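Local coordinates for HIAXHD3 (Humicola insolens, PDB 3ZXK), which removes arabinofuranosyl side chains, probably from xylan-type glycans, as a GH43 arabinofuranosidase whose active site was engineered to add endo-xylanase activity, at residues A[10-15]-A[273-278]; A[238-243]-A[296-301]; A[242-247]-A[266-271]. All blocks are in the same frame, centred on the assembly; numbering follows the deposited sequence. Where two conformers were deposited one is given.

Contact 1 (A[10-15]-A[273-278]); sequences NPVLWE and RIPVVA. With AHR (alpha-L-arabinofuranose), chain C.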
ATOM      1  N   ASN A  10     -17.575   7.142   4.693  1.00  7.06           N
ATOM      2  CA  ASN A  10     -16.154   7.361   4.401  1.00  6.65           C
ATOM      3  C   ASN A  10     -15.322   7.354   5.706  1.00  7.77           C
ATOM      4  O   ASN A  10     -15.833   7.781   6.737  1.00  9.80           O
ATOM      5  CB  ASN A  10     -15.986   8.701   3.692  1.00  6.96           C
ATOM      6  CG  ASN A  10     -16.277   8.606   2.201  1.00  5.83           C
ATOM      7  OD1 ASN A  10     -15.714   7.756   1.504  1.00  5.78           O
ATOM      8  ND2 ASN A  10     -17.129   9.492   1.706  1.00  6.81           N
ATOM      9  N   PRO A  11     -14.058   6.863   5.678  1.00  7.73           N
ATOM     10  CA  PRO A  11     -13.374   6.296   4.523  1.00  7.48           C
ATOM     11  C   PRO A  11     -13.881   4.889   4.179  1.00  7.27           C
ATOM     12  O   PRO A  11     -14.430   4.177   5.043  1.00  7.88           O
ATOM     13  CB  PRO A  11     -11.912   6.278   4.963  1.00  7.28           C
ATOM     14  CG  PRO A  11     -12.000   6.039   6.437  1.00  7.72           C
ATOM     15  CD  PRO A  11     -13.202   6.829   6.887  1.00  7.75           C
ATOM     16  N   VAL A  12     -13.706   4.493   2.922  1.00  6.50           N
ATOM     17  CA  VAL A  12     -14.196   3.172   2.534  1.00  6.84           C
ATOM     18  C   VAL A  12     -13.274   2.033   2.978  1.00  7.22           C
ATOM     19  O   VAL A  12     -13.735   0.919   3.205  1.00  8.67           O
ATOM     20  CB  VAL A  12     -14.543   3.086   1.032  1.00  5.96           C
ATOM     21  CG1 VAL A  12     -15.623   4.095   0.708  1.00  7.29           C
ATOM     22  CG2 VAL A  12     -13.308   3.313   0.151  1.00  5.70           C
ATOM     23  N   LEU A  13     -11.989   2.328   3.155  1.00  6.53           N
ATOM     24  CA  LEU A  13     -11.022   1.324   3.598  1.00  6.45           C
ATOM     25  C   LEU A  13     -10.024   2.083   4.436  1.00  6.12           C
ATOM     26  O   LEU A  13      -9.382   3.007   3.935  1.00  7.17           O
ATOM     27  CB  LEU A  13     -10.324   0.685   2.395  1.00  6.66           C
ATOM     28  CG  LEU A  13      -9.215  -0.331   2.732  1.00  7.04           C
ATOM     29  CD1 LEU A  13      -9.708  -1.524   3.532  1.00  8.16           C
ATOM     30  CD2 LEU A  13      -8.500  -0.784   1.469  1.00  8.80           C
ATOM     31  N   TRP A  14      -9.894   1.737   5.713  1.00  5.95           N
ATOM     32  CA  TRP A  14      -9.000   2.486   6.580  1.00  6.09           C
ATOM     33  C   TRP A  14      -7.656   1.821   6.648  1.00  6.00           C
ATOM     34  O   TRP A  14      -7.189   1.418   7.729  1.00  6.40           O
ATOM     35  CB  TRP A  14      -9.595   2.604   7.966  1.00  6.56           C
ATOM     36  CG  TRP A  14      -9.105   3.837   8.686  1.00  6.64           C
ATOM     37  CD1 TRP A  14      -7.805   4.290   8.817  1.00  7.32           C
ATOM     38  CD2 TRP A  14      -9.931   4.799   9.406  1.00  7.55           C
ATOM     39  NE1 TRP A  14      -7.770   5.435   9.559  1.00  7.24           N
ATOM     40  CE2 TRP A  14      -9.024   5.804   9.938  1.00  7.94           C
ATOM     41  CE3 TRP A  14     -11.299   4.911   9.662  1.00  7.85           C
ATOM     42  CZ2 TRP A  14      -9.483   6.891  10.664  1.00  8.25           C
ATOM     43  CZ3 TRP A  14     -11.754   6.013  10.393  1.00  9.89           C
ATOM     44  CH2 TRP A  14     -10.865   6.970  10.891  1.00  9.83           C
ATOM     45  N   GLU A  15      -7.031   1.673   5.490  1.00  5.88           N
ATOM     46  CA  GLU A  15      -5.703   1.053   5.389  1.00  6.06           C
ATOM     47  C   GLU A  15      -4.939   1.821   4.317  1.00  6.03           C
ATOM     48  O   GLU A  15      -5.523   2.269   3.317  1.00  6.21           O
ATOM     49  CB  GLU A  15      -5.797  -0.439   5.019  1.00  6.91           C
ATOM     50  CG  GLU A  15      -6.356  -1.347   6.128  1.00  8.93           C
ATOM     51  CD  GLU A  15      -6.363  -2.840   5.781  1.00 13.32           C
ATOM     52  OE1 GLU A  15      -5.545  -3.236   4.929  1.00 18.24           O
ATOM     53  OE2 GLU A  15      -7.192  -3.621   6.343  1.00 15.01           O
ATOM     54  N   ARG A 273      -2.359   6.851   3.881  1.00  4.93           N
ATOM     55  CA  ARG A 273      -3.210   7.531   2.922  1.00  5.09           C
ATOM     56  C   ARG A 273      -4.320   6.589   2.517  1.00  4.81           C
ATOM     57  O   ARG A 273      -4.061   5.503   1.994  1.00  4.90           O
ATOM     58  CB  ARG A 273      -2.382   8.033   1.743  1.00  4.95           C
ATOM     59  CG  ARG A 273      -1.475   9.148   2.249  1.00  6.05           C
ATOM     60  CD  ARG A 273      -0.503   9.702   1.235  1.00  6.16           C
ATOM     61  NE  ARG A 273       0.475   8.738   0.766  1.00  6.22           N
ATOM     62  CZ  ARG A 273       1.272   8.950  -0.282  1.00  7.21           C
ATOM     63  NH1 ARG A 273       1.195  10.111  -0.963  1.00  9.02           N
ATOM     64  NH2 ARG A 273       2.146   8.005  -0.652  1.00  7.99           N
ATOM     65  N   ILE A 274      -5.552   7.006   2.809  1.00  4.45           N
ATOM     66  CA  ILE A 274      -6.702   6.124   2.779  1.00  4.76           C
ATOM     67  C   ILE A 274      -7.799   6.646   1.845  1.00  4.36           C
ATOM     68  O   ILE A 274      -7.996   7.848   1.714  1.00  4.52           O
ATOM     69  CB  ILE A 274      -7.227   5.851   4.226  1.00  5.46           C
ATOM     70  CG1 ILE A 274      -7.893   7.099   4.830  1.00  5.98           C
ATOM     71  CG2 ILE A 274      -6.084   5.322   5.111  1.00  5.88           C
ATOM     72  CD1 ILE A 274      -8.362   6.893   6.260  1.00  6.34           C
ATOM     73  N   PRO A 275      -8.537   5.733   1.198  1.00  4.60           N
ATOM     74  CA  PRO A 275      -9.477   6.186   0.177  1.00  4.49           C
ATOM     75  C   PRO A 275     -10.836   6.657   0.696  1.00  4.65           C
ATOM     76  O   PRO A 275     -11.382   6.088   1.653  1.00  4.90           O
ATOM     77  CB  PRO A 275      -9.688   4.933  -0.695  1.00  4.40           C
ATOM     78  CG  PRO A 275      -9.424   3.781   0.226  1.00  4.73           C
ATOM     79  CD  PRO A 275      -8.346   4.264   1.177  1.00  4.53           C
ATOM     80  N   VAL A 276     -11.341   7.694   0.035  1.00  4.74           N
ATOM     81  CA  VAL A 276     -12.696   8.237   0.272  1.00  4.72           C
ATOM     82  C   VAL A 276     -13.391   8.322  -1.093  1.00  4.81           C
ATOM     83  O   VAL A 276     -12.739   8.496  -2.121  1.00  5.03           O
ATOM     84  CB  VAL A 276     -12.651   9.621   0.977  1.00  5.23           C
ATOM     85  CG1 VAL A 276     -12.069   9.468   2.383  1.00  5.69           C
ATOM     86  CG2 VAL A 276     -11.804  10.600   0.194  1.00  5.90           C
ATOM     87  N   VAL A 277     -14.722   8.200  -1.085  1.00  4.62           N
ATOM     88  CA  VAL A 277     -15.530   8.117  -2.316  1.00  5.04           C
ATOM     89  C   VAL A 277     -16.650   9.159  -2.281  1.00  5.22           C
ATOM     90  O   VAL A 277     -17.302   9.344  -1.251  1.00  5.22           O
ATOM     91  CB  VAL A 277     -16.129   6.695  -2.486  1.00  4.73           C
ATOM     92  CG1 VAL A 277     -16.924   6.592  -3.785  1.00  5.52           C
ATOM     93  CG2 VAL A 277     -15.005   5.652  -2.519  1.00  4.87           C
ATOM     94  N   ALA A 278     -16.818   9.874  -3.390  1.00  5.28           N
ATOM     95  CA  ALA A 278     -17.998  10.750  -3.606  1.00  5.73           C
ATOM     96  C   ALA A 278     -18.631  10.524  -4.993  1.00  5.76           C
ATOM     97  O   ALA A 278     -17.941  10.214  -5.943  1.00  6.20           O
ATOM     98  CB  ALA A 278     -17.616  12.206  -3.435  1.00  6.75           C
TER
HETATM   99  O5  AHR C   3       0.701  15.771   2.125  1.00 12.55           O
HETATM  100  C5  AHR C   3       1.497  14.574   2.016  1.00 13.07           C
HETATM  101  C4  AHR C   3       1.717  14.154   0.559  1.00 14.68           C
HETATM  102  O4  AHR C   3       2.376  15.188  -0.168  1.00 15.54           O
HETATM  103  C3  AHR C   3       0.473  13.905  -0.287  1.00 12.47           C
HETATM  104  O3  AHR C   3      -0.087  12.616  -0.089  1.00 12.69           O
HETATM  105  C2  AHR C   3       0.955  14.032  -1.707  1.00 15.72           C
HETATM  106  O2  AHR C   3      -0.050  14.601  -2.567  1.00 15.79           O
HETATM  107  C1  AHR C   3       2.118  14.994  -1.570  1.00 17.61           C

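Contact 2 (A[238-243]-A[296-301]); sequences QGPLAN and GRWGTS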
ATOM      1  N   GLN A 238     -13.451  20.558   2.444  1.00 11.17           N
ATOM      2  CA  GLN A 238     -13.519  20.067   3.819  1.00 12.39           C
ATOM      3  C   GLN A 238     -14.205  18.702   3.877  1.00 12.27           C
ATOM      4  O   GLN A 238     -15.084  18.428   3.060  1.00 10.82           O
ATOM      5  CB  GLN A 238     -14.234  21.083   4.723  1.00 15.08           C
ATOM      6  CG  GLN A 238     -13.474  22.389   4.922  1.00 18.90           C
ATOM      7  CD  GLN A 238     -12.170  22.214   5.696  1.00 24.83           C
ATOM      8  OE1 GLN A 238     -12.106  21.459   6.675  1.00 31.50           O
ATOM      9  NE2 GLN A 238     -11.120  22.921   5.267  1.00 26.88           N
ATOM     10  N   GLY A 239     -13.803  17.865   4.838  1.00 11.75           N
ATOM     11  CA  GLY A 239     -14.346  16.504   4.993  1.00 11.42           C
ATOM     12  C   GLY A 239     -13.673  15.493   4.069  1.00  9.70           C
ATOM     13  O   GLY A 239     -12.911  15.856   3.192  1.00 10.72           O
ATOM     14  N   PRO A 240     -13.974  14.211   4.247  1.00  9.32           N
ATOM     15  CA  PRO A 240     -14.958  13.722   5.191  1.00  9.52           C
ATOM     16  C   PRO A 240     -14.358  13.279   6.527  1.00 10.39           C
ATOM     17  O   PRO A 240     -15.069  12.709   7.355  1.00 12.80           O
ATOM     18  CB  PRO A 240     -15.527  12.502   4.455  1.00  9.27           C
ATOM     19  CG  PRO A 240     -14.318  11.938   3.761  1.00  8.48           C
ATOM     20  CD  PRO A 240     -13.584  13.168   3.273  1.00  8.23           C
ATOM     21  N   LEU A 241     -13.059  13.505   6.716  1.00  9.90           N
ATOM     22  CA  LEU A 241     -12.383  13.080   7.935  1.00 10.57           C
ATOM     23  C   LEU A 241     -11.555  14.254   8.453  1.00 10.76           C
ATOM     24  O   LEU A 241     -10.994  15.008   7.648  1.00 12.03           O
ATOM     25  CB  LEU A 241     -11.498  11.863   7.617  1.00 12.94           C
ATOM     26  CG  LEU A 241     -10.826  10.961   8.650  1.00 15.60           C
ATOM     27  CD1 LEU A 241     -11.848  10.264   9.538  1.00 16.89           C
ATOM     28  CD2 LEU A 241      -9.985   9.917   7.925  1.00 18.86           C
ATOM     29  N   ALA A 242     -11.509  14.450   9.775  1.00 10.05           N
ATOM     30  CA  ALA A 242     -10.685  15.518  10.352  1.00  9.90           C
ATOM     31  C   ALA A 242      -9.210  15.108  10.442  1.00  8.15           C
ATOM     32  O   ALA A 242      -8.881  13.915  10.547  1.00  9.17           O
ATOM     33  CB  ALA A 242     -11.204  15.907  11.740  1.00  9.76           C
ATOM     34  N   ASN A 243      -8.320  16.103  10.444  1.00  7.18           N
ATOM     35  CA  ASN A 243      -6.889  15.891  10.745  1.00  7.06           C
ATOM     36  C   ASN A 243      -6.226  14.925   9.805  1.00  6.69           C
ATOM     37  O   ASN A 243      -5.351  14.175  10.213  1.00  6.60           O
ATOM     38  CB  ASN A 243      -6.663  15.463  12.212  1.00  7.53           C
ATOM     39  CG  ASN A 243      -7.391  16.346  13.177  1.00  8.71           C
ATOM     40  OD1 ASN A 243      -8.131  15.877  14.059  1.00 11.26           O
ATOM     41  ND2 ASN A 243      -7.200  17.627  13.024  1.00  8.25           N
ATOM     42  N   GLY A 296     -21.464  21.733   1.493  1.00 19.06           N
ATOM     43  CA  GLY A 296     -20.330  21.869   0.583  1.00 16.38           C
ATOM     44  C   GLY A 296     -19.104  21.047   0.952  1.00 16.01           C
ATOM     45  O   GLY A 296     -18.039  21.241   0.390  1.00 17.58           O
ATOM     46  N   ARG A 297     -19.262  20.121   1.885  1.00 14.39           N
ATOM     47  CA  ARG A 297     -18.177  19.233   2.279  1.00 12.70           C
ATOM     48  C   ARG A 297     -18.209  17.948   1.459  1.00 10.43           C
ATOM     49  O   ARG A 297     -19.229  17.596   0.875  1.00 10.63           O
ATOM     50  CB  ARG A 297     -18.277  18.895   3.768  1.00 12.08           C
ATOM     51  CG  ARG A 297     -18.262  20.108   4.676  1.00 14.80           C
ATOM     52  CD  ARG A 297     -18.615  19.741   6.111  1.00 21.72           C
ATOM     53  NE  ARG A 297     -17.535  18.978   6.731  1.00 29.11           N
ATOM     54  CZ  ARG A 297     -16.516  19.514   7.410  1.00 31.59           C
ATOM     55  NH1 ARG A 297     -16.424  20.830   7.566  1.00 32.71           N
ATOM     56  NH2 ARG A 297     -15.585  18.723   7.929  1.00 31.94           N
ATOM     57  N   TRP A 298     -17.072  17.271   1.395  1.00  9.59           N
ATOM     58  CA  TRP A 298     -17.038  15.886   0.959  1.00  8.61           C
ATOM     59  C   TRP A 298     -17.795  15.116   2.000  1.00  9.19           C
ATOM     60  O   TRP A 298     -17.434  15.118   3.179  1.00  9.85           O
ATOM     61  CB  TRP A 298     -15.597  15.408   0.869  1.00  8.28           C
ATOM     62  CG  TRP A 298     -15.437  14.084   0.172  1.00  7.34           C
ATOM     63  CD1 TRP A 298     -15.970  12.848   0.533  1.00  7.13           C
ATOM     64  CD2 TRP A 298     -14.645  13.830  -1.019  1.00  7.50           C
ATOM     65  NE1 TRP A 298     -15.582  11.879  -0.357  1.00  6.31           N
ATOM     66  CE2 TRP A 298     -14.757  12.407  -1.300  1.00  6.59           C
ATOM     67  CE3 TRP A 298     -13.855  14.623  -1.848  1.00  7.34           C
ATOM     68  CZ2 TRP A 298     -14.134  11.821  -2.411  1.00  6.65           C
ATOM     69  CZ3 TRP A 298     -13.232  14.035  -2.954  1.00  7.31           C
ATOM     70  CH2 TRP A 298     -13.368  12.667  -3.228  1.00  6.73           C
ATOM     71  N   GLY A 299     -18.877  14.481   1.593  1.00  8.93           N
ATOM     72  CA  GLY A 299     -19.821  13.908   2.551  1.00  9.56           C
ATOM     73  C   GLY A 299     -19.280  12.733   3.341  1.00  9.18           C
ATOM     74  O   GLY A 299     -18.482  11.934   2.841  1.00  8.05           O
ATOM     75  N   THR A 300     -19.735  12.616   4.583  1.00 10.43           N
ATOM     76  CA  THR A 300     -19.364  11.467   5.415  1.00 10.77           C
ATOM     77  C   THR A 300     -20.107  10.191   5.000  1.00 11.07           C
ATOM     78  O   THR A 300     -19.608   9.078   5.188  1.00 11.58           O
ATOM     79  CB  THR A 300     -19.596  11.777   6.908  1.00 12.88           C
ATOM     80  OG1 THR A 300     -20.967  12.101   7.099  1.00 14.42           O
ATOM     81  CG2 THR A 300     -18.747  12.970   7.344  1.00 12.97           C
ATOM     82  N   SER A 301     -21.288  10.359   4.406  1.00 10.92           N
ATOM     83  CA  SER A 301     -22.036   9.216   3.858  1.00 10.30           C
ATOM     84  C   SER A 301     -22.713   9.562   2.556  1.00  9.07           C
ATOM     85  O   SER A 301     -23.150  10.698   2.335  1.00 10.49           O
ATOM     86  CB  SER A 301     -23.087   8.690   4.850  1.00 11.93           C
ATOM     87  OG  SER A 301     -24.103   9.641   5.019  1.00 17.50           O
TER
HETATM   88  O   HOH W   1     -15.742  22.181   1.655  1.00 17.01           O

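Contact 3 (A[242-247]-A[266-271]); sequences ANAGFA and MDAYPG. With AHR (alpha-L-arabinofuranose), chain C.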
ATOM      1  N   ALA A 242     -11.509  14.450   9.775  1.00 10.05           N
ATOM      2  CA  ALA A 242     -10.685  15.518  10.352  1.00  9.90           C
ATOM      3  C   ALA A 242      -9.210  15.108  10.442  1.00  8.15           C
ATOM      4  O   ALA A 242      -8.881  13.915  10.547  1.00  9.17           O
ATOM      5  CB  ALA A 242     -11.204  15.907  11.740  1.00  9.76           C
ATOM      6  N   ASN A 243      -8.320  16.103  10.444  1.00  7.18           N
ATOM      7  CA  ASN A 243      -6.889  15.891  10.745  1.00  7.06           C
ATOM      8  C   ASN A 243      -6.226  14.925   9.805  1.00  6.69           C
ATOM      9  O   ASN A 243      -5.351  14.175  10.213  1.00  6.60           O
ATOM     10  CB  ASN A 243      -6.663  15.463  12.212  1.00  7.53           C
ATOM     11  CG  ASN A 243      -7.391  16.346  13.177  1.00  8.71           C
ATOM     12  OD1 ASN A 243      -8.131  15.877  14.059  1.00 11.26           O
ATOM     13  ND2 ASN A 243      -7.200  17.627  13.024  1.00  8.25           N
ATOM     14  N   ALA A 244      -6.628  14.993   8.530  1.00  6.05           N
ATOM     15  CA  ALA A 244      -6.176  14.024   7.518  1.00  6.06           C
ATOM     16  C   ALA A 244      -5.897  14.731   6.198  1.00  6.09           C
ATOM     17  O   ALA A 244      -6.052  14.176   5.112  1.00  5.81           O
ATOM     18  CB  ALA A 244      -7.212  12.916   7.353  1.00  5.79           C
ATOM     19  N   GLY A 245      -5.438  15.977   6.300  1.00  6.63           N
ATOM     20  CA  GLY A 245      -5.201  16.780   5.104  1.00  7.09           C
ATOM     21  C   GLY A 245      -6.453  16.935   4.264  1.00  7.10           C
ATOM     22  O   GLY A 245      -7.585  17.001   4.782  1.00  7.63           O
ATOM     23  N   PHE A 246      -6.245  16.941   2.953  1.00  6.96           N
ATOM     24  CA  PHE A 246      -7.315  17.138   1.998  1.00  7.36           C
ATOM     25  C   PHE A 246      -7.435  15.971   1.063  1.00  7.17           C
ATOM     26  O   PHE A 246      -6.422  15.370   0.668  1.00  7.48           O
ATOM     27  CB  PHE A 246      -7.016  18.354   1.122  1.00  8.48           C
ATOM     28  CG  PHE A 246      -6.949  19.623   1.876  1.00  9.56           C
ATOM     29  CD1 PHE A 246      -8.125  20.290   2.210  1.00 10.30           C
ATOM     30  CD2 PHE A 246      -5.728  20.131   2.311  1.00 10.22           C
ATOM     31  CE1 PHE A 246      -8.084  21.474   2.948  1.00 11.70           C
ATOM     32  CE2 PHE A 246      -5.680  21.329   3.030  1.00 12.16           C
ATOM     33  CZ  PHE A 246      -6.863  21.990   3.358  1.00 12.91           C
ATOM     34  N   ALA A 247      -8.678  15.658   0.717  1.00  7.34           N
ATOM     35  CA  ALA A 247      -8.997  14.702  -0.349  1.00  6.87           C
ATOM     36  C   ALA A 247      -8.398  15.179  -1.656  1.00  7.11           C
ATOM     37  O   ALA A 247      -8.645  16.312  -2.081  1.00  7.99           O
ATOM     38  CB  ALA A 247     -10.520  14.553  -0.476  1.00  6.98           C
ATOM     39  N   MET A 266      -7.015  10.593   1.426  1.00  5.27           N
ATOM     40  CA  MET A 266      -6.735  11.547   2.497  0.57  5.96           C
ATOM     41  C   MET A 266      -5.327  11.296   3.037  1.00  6.10           C
ATOM     42  O   MET A 266      -4.896  10.132   3.091  1.00  7.19           O
ATOM     43  CB  MET A 266      -7.710  11.317   3.661  0.57  6.57           C
ATOM     44  CG  MET A 266      -9.190  11.400   3.315  0.57  7.46           C
ATOM     45  SD  MET A 266      -9.732  13.034   2.754  0.57  9.36           S
ATOM     46  CE  MET A 266      -9.342  14.094   4.153  0.57  7.61           C
ATOM     47  N   ASP A 267      -4.664  12.353   3.510  1.00  6.03           N
ATOM     48  CA  ASP A 267      -3.391  12.246   4.255  1.00  6.03           C
ATOM     49  C   ASP A 267      -3.615  11.924   5.748  1.00  5.44           C
ATOM     50  O   ASP A 267      -3.354  12.734   6.636  1.00  5.54           O
ATOM     51  CB  ASP A 267      -2.500  13.492   4.058  1.00  7.11           C
ATOM     52  CG  ASP A 267      -1.949  13.613   2.628  1.00  7.92           C
ATOM     53  OD1 ASP A 267      -1.678  12.573   2.001  1.00 10.31           O
ATOM     54  OD2 ASP A 267      -1.788  14.759   2.130  1.00  8.76           O
ATOM     55  N   ALA A 268      -4.111  10.721   6.017  1.00  5.29           N
ATOM     56  CA  ALA A 268      -4.532  10.331   7.354  1.00  5.87           C
ATOM     57  C   ALA A 268      -3.381   9.780   8.202  1.00  5.38           C
ATOM     58  O   ALA A 268      -3.531   8.746   8.860  1.00  5.81           O
ATOM     59  CB  ALA A 268      -5.662   9.313   7.242  1.00  6.10           C
ATOM     60  N   TYR A 269      -2.238  10.482   8.196  1.00  5.13           N
ATOM     61  CA  TYR A 269      -1.100  10.151   9.047  1.00  5.38           C
ATOM     62  C   TYR A 269      -1.539  10.286  10.510  1.00  5.46           C
ATOM     63  O   TYR A 269      -2.343  11.180  10.834  1.00  5.75           O
ATOM     64  CB  TYR A 269       0.078  11.050   8.708  1.00  5.49           C
ATOM     65  CG  TYR A 269       0.572  10.748   7.313  1.00  5.31           C
ATOM     66  CD1 TYR A 269       1.234   9.557   7.043  1.00  5.48           C
ATOM     67  CD2 TYR A 269       0.312  11.607   6.242  1.00  5.37           C
ATOM     68  CE1 TYR A 269       1.651   9.241   5.754  1.00  5.33           C
ATOM     69  CE2 TYR A 269       0.735  11.296   4.959  1.00  6.11           C
ATOM     70  CZ  TYR A 269       1.412  10.105   4.724  1.00  5.18           C
ATOM     71  OH  TYR A 269       1.833   9.792   3.435  1.00  6.41           O
ATOM     72  N   PRO A 270      -1.065   9.381  11.401  1.00  5.30           N
ATOM     73  CA  PRO A 270       0.027   8.417  11.194  1.00  5.36           C
ATOM     74  C   PRO A 270      -0.357   7.074  10.563  1.00  6.03           C
ATOM     75  O   PRO A 270       0.500   6.223  10.381  1.00  7.05           O
ATOM     76  CB  PRO A 270       0.571   8.210  12.612  1.00  5.95           C
ATOM     77  CG  PRO A 270      -0.663   8.307  13.451  1.00  6.15           C
ATOM     78  CD  PRO A 270      -1.420   9.479  12.831  1.00  5.74           C
ATOM     79  N   GLY A 271      -1.622   6.888  10.216  1.00  6.13           N
ATOM     80  CA  GLY A 271      -2.049   5.651   9.591  1.00  6.55           C
ATOM     81  C   GLY A 271      -1.640   5.477   8.136  1.00  6.33           C
ATOM     82  O   GLY A 271      -1.497   4.349   7.671  1.00  7.49           O
TER
HETATM   83  O5  AHR C   3       0.701  15.771   2.125  1.00 12.55           O
HETATM   84  C5  AHR C   3       1.497  14.574   2.016  1.00 13.07           C
HETATM   85  C4  AHR C   3       1.717  14.154   0.559  1.00 14.68           C
HETATM   86  O4  AHR C   3       2.376  15.188  -0.168  1.00 15.54           O
HETATM   87  C3  AHR C   3       0.473  13.905  -0.287  1.00 12.47           C
HETATM   88  O3  AHR C   3      -0.087  12.616  -0.089  1.00 12.69           O
HETATM   89  C2  AHR C   3       0.955  14.032  -1.707  1.00 15.72           C
HETATM   90  O2  AHR C   3      -0.050  14.601  -2.567  1.00 15.79           O
HETATM   91  C1  AHR C   3       2.118  14.994  -1.570  1.00 17.61           C
HETATM   92  O   HOH W   2      -3.547  16.900   2.043  1.00  9.79           O

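Contact 1 (A[10-15]-A[273-278])
In the fifth blade of the GH43 beta-propeller, residues 273-278 of strand 273-282 are gripped by Asn-10 and Val-12 of an N-terminal loop that is not itself a strand. The primary amide of Asn-10 stands in for a backbone peptide. Its OD1 accepts from Val-277 N at 2.8 Å, while its ND2 donates to Val-277 O at 3.0 Å, with that oxygen almost in the amide plane, so a single residue takes both bonds and fixes the flip of the amide. With CG anti to the carbonyl carbon (chi1 -82°), the amide is carried to the strand. ND2 also donates to Gly-299 O, so the nitrogen serves two carbonyls. A third bond across the contact, Val-12 N to Pro-275 O at 3.1 Å, follows the cis peptide before Pro-11.

Apolar groups fill in around these bonds. Ile-274 CD1 sits over the five-membered ring of Trp-14, 3.7 Å from its centroid and 12° off the ring normal, a CH-pi contact. Pro-11 CG shares that face of the indole and also touches Ile-274 CD1, at 3.7 Å. Val-12 CG1 meets Val-277 CG2 at 3.6 Å, the two side chains crossing at about a right angle, and Leu-13 CB rests on Pro-275 CG.

At the start of the segment Arg-273 turns away from the loop. Its chain bends at chi3 (-64°), and NH1 donates to O3 of the arabinofuranose at 2.9 Å, the sugar oxygen lying at the guanidinium edge. A loop clamped to a blade strand whose end reaches the sugar pocket fits the five-bladed propeller of family GH43.

Contact 2 (A[238-243]-A[296-301])
Arg-297 packs against Gln-238 just after Gly-296, whose O accepts from a bridging water that in turn accepts from Gln-238 N at 2.9 Å. Arg-297 CB lies 3.3 Å from Gln-238 O, and the chain beyond it bends at chi3 (71°), the torsion that sets NE. The guanidinium is laid over the other segment, with Gln-238 CB against one face, near its rim, 3.6 Å from NH1. On the same face Gly-239 N approaches NH2, with no hydrogen bond between them. An alanine here would keep the CB contact but would probably leave Gln-238 CB and the Gly-239 peptide without their guanidinium cover, opening a gap at this partly exposed border.

Trp-298 carries the central bond: its N donates to Gln-238 O at 2.8 Å, nearly along the C=O axis. The indole CG is anti to the backbone N (chi1 -169°), which sets the ring beside Pro-240; the two side chains lie side by side, pointing the same way, with Trp-298 CD1 3.6 Å from Pro-240 CD. NE1 makes a weak hydrogen bond to Val-277 O, and the ring also meets that of Tyr-262. A CB at Gly-239 would fall 2.6 Å from Trp-298 O, a clash, and its phi of 83° is also one that suits glycine.

Gly-299 offers its carbonyl to Pro-240, O to CB at 3.4 Å, while its N is held by Tyr-302 OH. Finally, Thr-300 CG2 packs near Pro-240 O. A cis peptide precedes Pro-240 in this irregular pairing, a coil-to-coil seam that joins the loop entering the fifth propeller blade to the loop that follows its outer strand 288-290.

Contact 3 (A[242-247]-A[266-271])
The arabinofuranose pocket has one of its anchors in this contact: Asp-267, packed against the loop residues Ala-244 and Gly-245, holds the sugar with both carboxylate oxygens. AHR O3 donates to OD1 at 2.6 Å, and AHR O5 donates to OD2 at 2.7 Å, so the carboxylate spans two hydroxyls of one sugar. OD2 has a second donor, a water that in turn accepts from Phe-246 N at 2.8 Å and so ties the carboxylate to the loop. With these bonds the rotation of the group is well restrained. His-248, further along the same loop, also hydrogen-bonds the sugar.

Behind the carboxylate the two backbones lie very close. Ala-244 CA makes a CA-H...O contact with Asp-267 O at 3.2 Å, and its methyl group touches Ala-268, CB to CA, at 3.7 Å. Gly-245 has a positive phi (58°), and a CB there would come within 3.1 Å of Asp-267 CB, a tight fit. Met-266 packs against the loop with a chain bent at chi2 and chi3, its SD near Ala-247, but it was modelled in two conformers, so the approach of its CE to Ala-244 O is doubtful in detail. Asp-267 and Ala-268 are the centres of successive inverse gamma turns.

Tyr-269 links the contact to the C-terminal concanavalin A-like region, its OH bonded to Phe-505 O and its ring meeting that of Phe-469, while strand 260-267 lies between strands 250-254 and 273-282 in the fifth blade.

Overall arrangement
From the N terminus, the loop 10-15, just after strand 7-9, is the first segment met, and contact 1 closes the longest loop by returning residues 273-278 of strand 273-282 to it across 257 residues and most of the propeller. Contacts 2 and 3 both start from the connection before strand 250-254 and share Ala-242 and Asn-243. Contact 3 closes the short loop to 266-271 and lies wholly within the span of contact 1. Contact 2 runs on to 296-301 and crosses contact 1. Strands 260-267 and 273-282, neighbours in one sheet, join contacts 1 and 3 beside the sugar, while Asn-10 bonded to Thr-300 and Trp-298 against Ala-247 bring contact 2 into the same cluster.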